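Local coordinates for AB hydrolase-1 domain-containing protein (Thermoplasma acidophilum DSM 1728, PDB 3BDI) that is of uncharacterised function but, as a member of the ABHD14 family of alpha/beta hydrolases, probably acts as a serine hydrolase, at residues M2-E7 / F17-V22. Sequence-based numbering, arbitrary orientation.
Sequences MALQEE and FQRKMV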
HETATM    1  N   MSE A   2      15.533  16.549  -5.396  1.00 21.38           N
HETATM    2  CA  MSE A   2      14.847  15.318  -4.894  1.00 16.72           C
HETATM    3  C   MSE A   2      15.836  14.181  -4.644  1.00 15.92           C
HETATM    4  O   MSE A   2      16.714  13.897  -5.465  1.00 21.51           O
HETATM    5  CB  MSE A   2      13.662  14.829  -5.730  1.00 19.71           C
HETATM    6  CG  MSE A   2      12.475  15.854  -5.897  1.00 22.08           C
HETATM    7 SE   MSE A   2      11.685  16.799  -4.362  0.75 22.68          SE
HETATM    8  CE  MSE A   2      11.098  15.248  -3.387  1.00 15.37           C
ATOM      9  N   ALA A   3      15.705  13.551  -3.477  1.00 12.26           N
ATOM     10  CA  ALA A   3      16.629  12.506  -3.031  1.00 12.43           C
ATOM     11  C   ALA A   3      15.844  11.320  -2.536  1.00 11.01           C
ATOM     12  O   ALA A   3      14.851  11.512  -1.833  1.00 13.67           O
ATOM     13  CB  ALA A   3      17.458  13.017  -1.883  1.00 14.85           C
ATOM     14  N   LEU A   4      16.284  10.118  -2.892  1.00 12.74           N
ATOM     15  CA  LEU A   4      15.702   8.916  -2.262  1.00 13.93           C
ATOM     16  C   LEU A   4      16.528   8.616  -1.023  1.00 14.61           C
ATOM     17  O   LEU A   4      17.679   8.204  -1.124  1.00 18.10           O
ATOM     18  CB  LEU A   4      15.705   7.731  -3.191  1.00 13.96           C
ATOM     19  CG  LEU A   4      15.139   6.464  -2.490  1.00 20.56           C
ATOM     20  CD1 LEU A   4      13.644   6.535  -2.445  1.00 20.15           C
ATOM     21  CD2 LEU A   4      15.643   5.265  -3.228  1.00 28.28           C
ATOM     22  N   GLN A   5      15.900   8.803   0.140  1.00 11.57           N
ATOM     23  CA  GLN A   5      16.532   8.610   1.436  1.00 12.04           C
ATOM     24  C   GLN A   5      16.212   7.205   1.901  1.00 12.26           C
ATOM     25  O   GLN A   5      15.068   6.785   1.810  1.00 15.43           O
ATOM     26  CB  GLN A   5      16.021   9.604   2.445  1.00 12.20           C
ATOM     27  CG  GLN A   5      16.471  11.022   2.164  1.00 15.73           C
ATOM     28  CD  GLN A   5      15.898  11.967   3.181  1.00 15.26           C
ATOM     29  OE1 GLN A   5      16.360  12.021   4.354  1.00 20.17           O
ATOM     30  NE2 GLN A   5      14.881  12.672   2.789  1.00 15.89           N
ATOM     31  N   GLU A   6      17.221   6.521   2.370  1.00 12.39           N
ATOM     32  CA  GLU A   6      17.066   5.154   2.908  1.00 11.64           C
ATOM     33  C   GLU A   6      17.599   5.208   4.337  1.00 12.69           C
ATOM     34  O   GLU A   6      18.703   5.699   4.575  1.00 13.52           O
ATOM     35  CB  GLU A   6      17.794   4.138   2.064  1.00 12.19           C
ATOM     36  CG  GLU A   6      17.309   4.089   0.637  1.00 11.92           C
ATOM     37  CD  GLU A   6      18.066   3.131  -0.241  1.00 18.61           C
ATOM     38  OE1 GLU A   6      19.317   3.199  -0.248  1.00 24.38           O
ATOM     39  OE2 GLU A   6      17.455   2.317  -0.958  1.00 17.05           O
ATOM     40  N   GLU A   7      16.814   4.778   5.308  1.00 10.09           N
ATOM     41  CA  GLU A   7      17.150   5.015   6.705  1.00 10.66           C
ATOM     42  C   GLU A   7      16.363   4.068   7.589  1.00 10.93           C
ATOM     43  O   GLU A   7      15.423   3.390   7.150  1.00 11.15           O
ATOM     44  CB  GLU A   7      16.800   6.447   7.106  1.00 10.16           C
ATOM     45  CG  GLU A   7      15.323   6.756   7.039  1.00 12.43           C
ATOM     46  CD  GLU A   7      14.948   8.231   7.255  1.00 15.08           C
ATOM     47  OE1 GLU A   7      15.845   9.105   7.166  1.00 16.19           O
ATOM     48  OE2 GLU A   7      13.745   8.501   7.456  1.00 13.70           O
ATOM     49  N   PHE A  17      13.217  -0.337   8.636  1.00  7.95           N
ATOM     50  CA  PHE A  17      13.856   0.226   7.457  1.00  7.78           C
ATOM     51  C   PHE A  17      12.808   0.896   6.590  1.00  7.60           C
ATOM     52  O   PHE A  17      11.736   0.360   6.363  1.00  8.13           O
ATOM     53  CB  PHE A  17      14.528  -0.871   6.632  1.00  7.37           C
ATOM     54  CG  PHE A  17      15.146  -0.376   5.345  1.00  7.96           C
ATOM     55  CD1 PHE A  17      16.280   0.402   5.393  1.00  8.20           C
ATOM     56  CD2 PHE A  17      14.612  -0.699   4.094  1.00  9.08           C
ATOM     57  CE1 PHE A  17      16.836   0.895   4.249  1.00  9.69           C
ATOM     58  CE2 PHE A  17      15.169  -0.234   2.931  1.00 10.02           C
ATOM     59  CZ  PHE A  17      16.326   0.559   3.012  1.00  8.13           C
ATOM     60  N   GLN A  18      13.128   2.095   6.103  1.00  8.32           N
ATOM     61  CA  GLN A  18      12.271   2.738   5.115  1.00  8.58           C
ATOM     62  C   GLN A  18      13.027   3.470   4.057  1.00  8.02           C
ATOM     63  O   GLN A  18      14.170   3.891   4.249  1.00  7.94           O
ATOM     64  CB  GLN A  18      11.265   3.711   5.786  1.00  9.31           C
ATOM     65  CG  GLN A  18      11.896   4.977   6.355  1.00  9.46           C
ATOM     66  CD  GLN A  18      10.852   5.950   6.931  1.00  8.96           C
ATOM     67  OE1 GLN A  18       9.668   5.648   6.972  1.00 10.85           O
ATOM     68  NE2 GLN A  18      11.295   7.097   7.448  1.00  9.72           N
ATOM     69  N   ARG A  19      12.353   3.647   2.944  1.00  8.39           N
ATOM     70  CA  ARG A  19      12.794   4.478   1.815  1.00  8.39           C
ATOM     71  C   ARG A  19      11.787   5.580   1.613  1.00  8.20           C
ATOM     72  O   ARG A  19      10.592   5.342   1.674  1.00  9.87           O
ATOM     73  CB  ARG A  19      12.878   3.622   0.563  1.00  9.11           C
ATOM     74  CG  ARG A  19      13.574   2.281   0.794  1.00  9.68           C
ATOM     75  CD  ARG A  19      13.630   1.464  -0.460  1.00 10.82           C
ATOM     76  NE  ARG A  19      14.664   1.936  -1.383  1.00 10.14           N
ATOM     77  CZ  ARG A  19      14.618   1.750  -2.704  1.00 10.23           C
ATOM     78  NH1 ARG A  19      13.531   1.244  -3.270  1.00 11.49           N
ATOM     79  NH2 ARG A  19      15.638   2.162  -3.457  1.00 14.20           N
ATOM     80  N   LYS A  20      12.274   6.814   1.391  1.00 10.25           N
ATOM     81  CA  LYS A  20      11.329   7.915   1.236  1.00  9.55           C
ATOM     82  C   LYS A  20      11.854   8.959   0.280  1.00 10.51           C
ATOM     83  O   LYS A  20      13.041   9.098   0.161  1.00 11.71           O
ATOM     84  CB  LYS A  20      10.986   8.564   2.580  1.00  8.97           C
ATOM     85  CG  LYS A  20      12.136   9.303   3.205  1.00 10.89           C
ATOM     86  CD  LYS A  20      11.796   9.788   4.601  1.00 11.76           C
ATOM     87  CE  LYS A  20      12.891  10.681   5.172  1.00 12.84           C
ATOM     88  NZ  LYS A  20      12.716  10.991   6.640  1.00 13.33           N
HETATM   89  N   MSE A  21      10.932   9.639  -0.388  1.00 10.32           N
HETATM   90  CA  MSE A  21      11.248  10.806  -1.218  1.00 10.86           C
HETATM   91  C   MSE A  21      10.245  11.898  -0.868  1.00  9.76           C
HETATM   92  O   MSE A  21       9.089  11.806  -1.188  1.00 12.41           O
HETATM   93  CB  MSE A  21      11.164  10.420  -2.675  1.00 10.26           C
HETATM   94  CG  MSE A  21      11.591  11.548  -3.622  1.00 12.18           C
HETATM   95 SE   MSE A  21      11.802  11.080  -5.487  0.75 13.32          SE
HETATM   96  CE  MSE A  21      13.509  10.216  -5.458  1.00 13.09           C
ATOM     97  N   VAL A  22      10.738  12.887  -0.144  1.00 15.14           N
ATOM     98  CA  VAL A  22       9.813  13.872   0.413  1.00 14.69           C
ATOM     99  C   VAL A  22      10.377  15.298   0.290  1.00 14.64           C
ATOM    100  O   VAL A  22      11.582  15.486   0.219  1.00 15.88           O
ATOM    101  CB  VAL A  22       9.540  13.557   1.908  1.00 18.04           C
ATOM    102  CG1 VAL A  22       9.004  12.099   2.090  1.00 15.48           C
ATOM    103  CG2 VAL A  22      10.773  13.738   2.688  1.00 14.48           C
TER
HETATM  104  O   HOH W   1      13.790  12.872   0.298  1.00 16.91           O
HETATM  105  O   HOH W   2      13.644  14.797  -1.832  1.00 17.23           O
HETATM  106  O   HOH W   3      14.450  13.296   6.589  1.00 31.31           O
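Gln-5 with Lys-20 and Glu-7 with Gln-18 form antiparallel hydrogen-bonded pairs, two backbone bonds each, with Glu-6 and Arg-19 as the non-hydrogen-bonded pair between them. On the face of Gln-5, Glu-7, Gln-18 and Lys-20, a single carboxylate oxygen takes two donors. Glu-7 CG lies between the backbone N and the carbonyl carbon (chi1 64°), the chain extended beyond it. Its OE2 accepts Gln-18 NE2 at 2.8 Å through the anti lone pair, carboxylate and amide nearly coplanar. On the syn side, 23° out of the carboxylate plane, Lys-20 NZ forms a salt bridge to Glu-7 OE2. Tyr-93 and Asn-97 hold the same amide from beyond the hairpin, which probably helps fix its rotation. Strands 5-11 and 14-21 make up this hairpin at one edge of the central sheet of the alpha/beta hydrolase fold, where 14-21 pairs on with 57-62. Across the other face, Glu-6 and Arg-19 point the same way in a salt bridge, the anti lone pair of Glu-6 OE2 receiving Arg-19 NE at 2.8 Å and OE2 also, weakly, NH2; their planes stand 47° apart. Asp-44 forms a second salt bridge, with NH1. Past the paired residues, one water joins Ala-3 O and Gln-5 NE2 to Val-22 N, while the bent selenomethionine Met-2 brings CE to 3.7 Å from CG of selenomethionine Met-21.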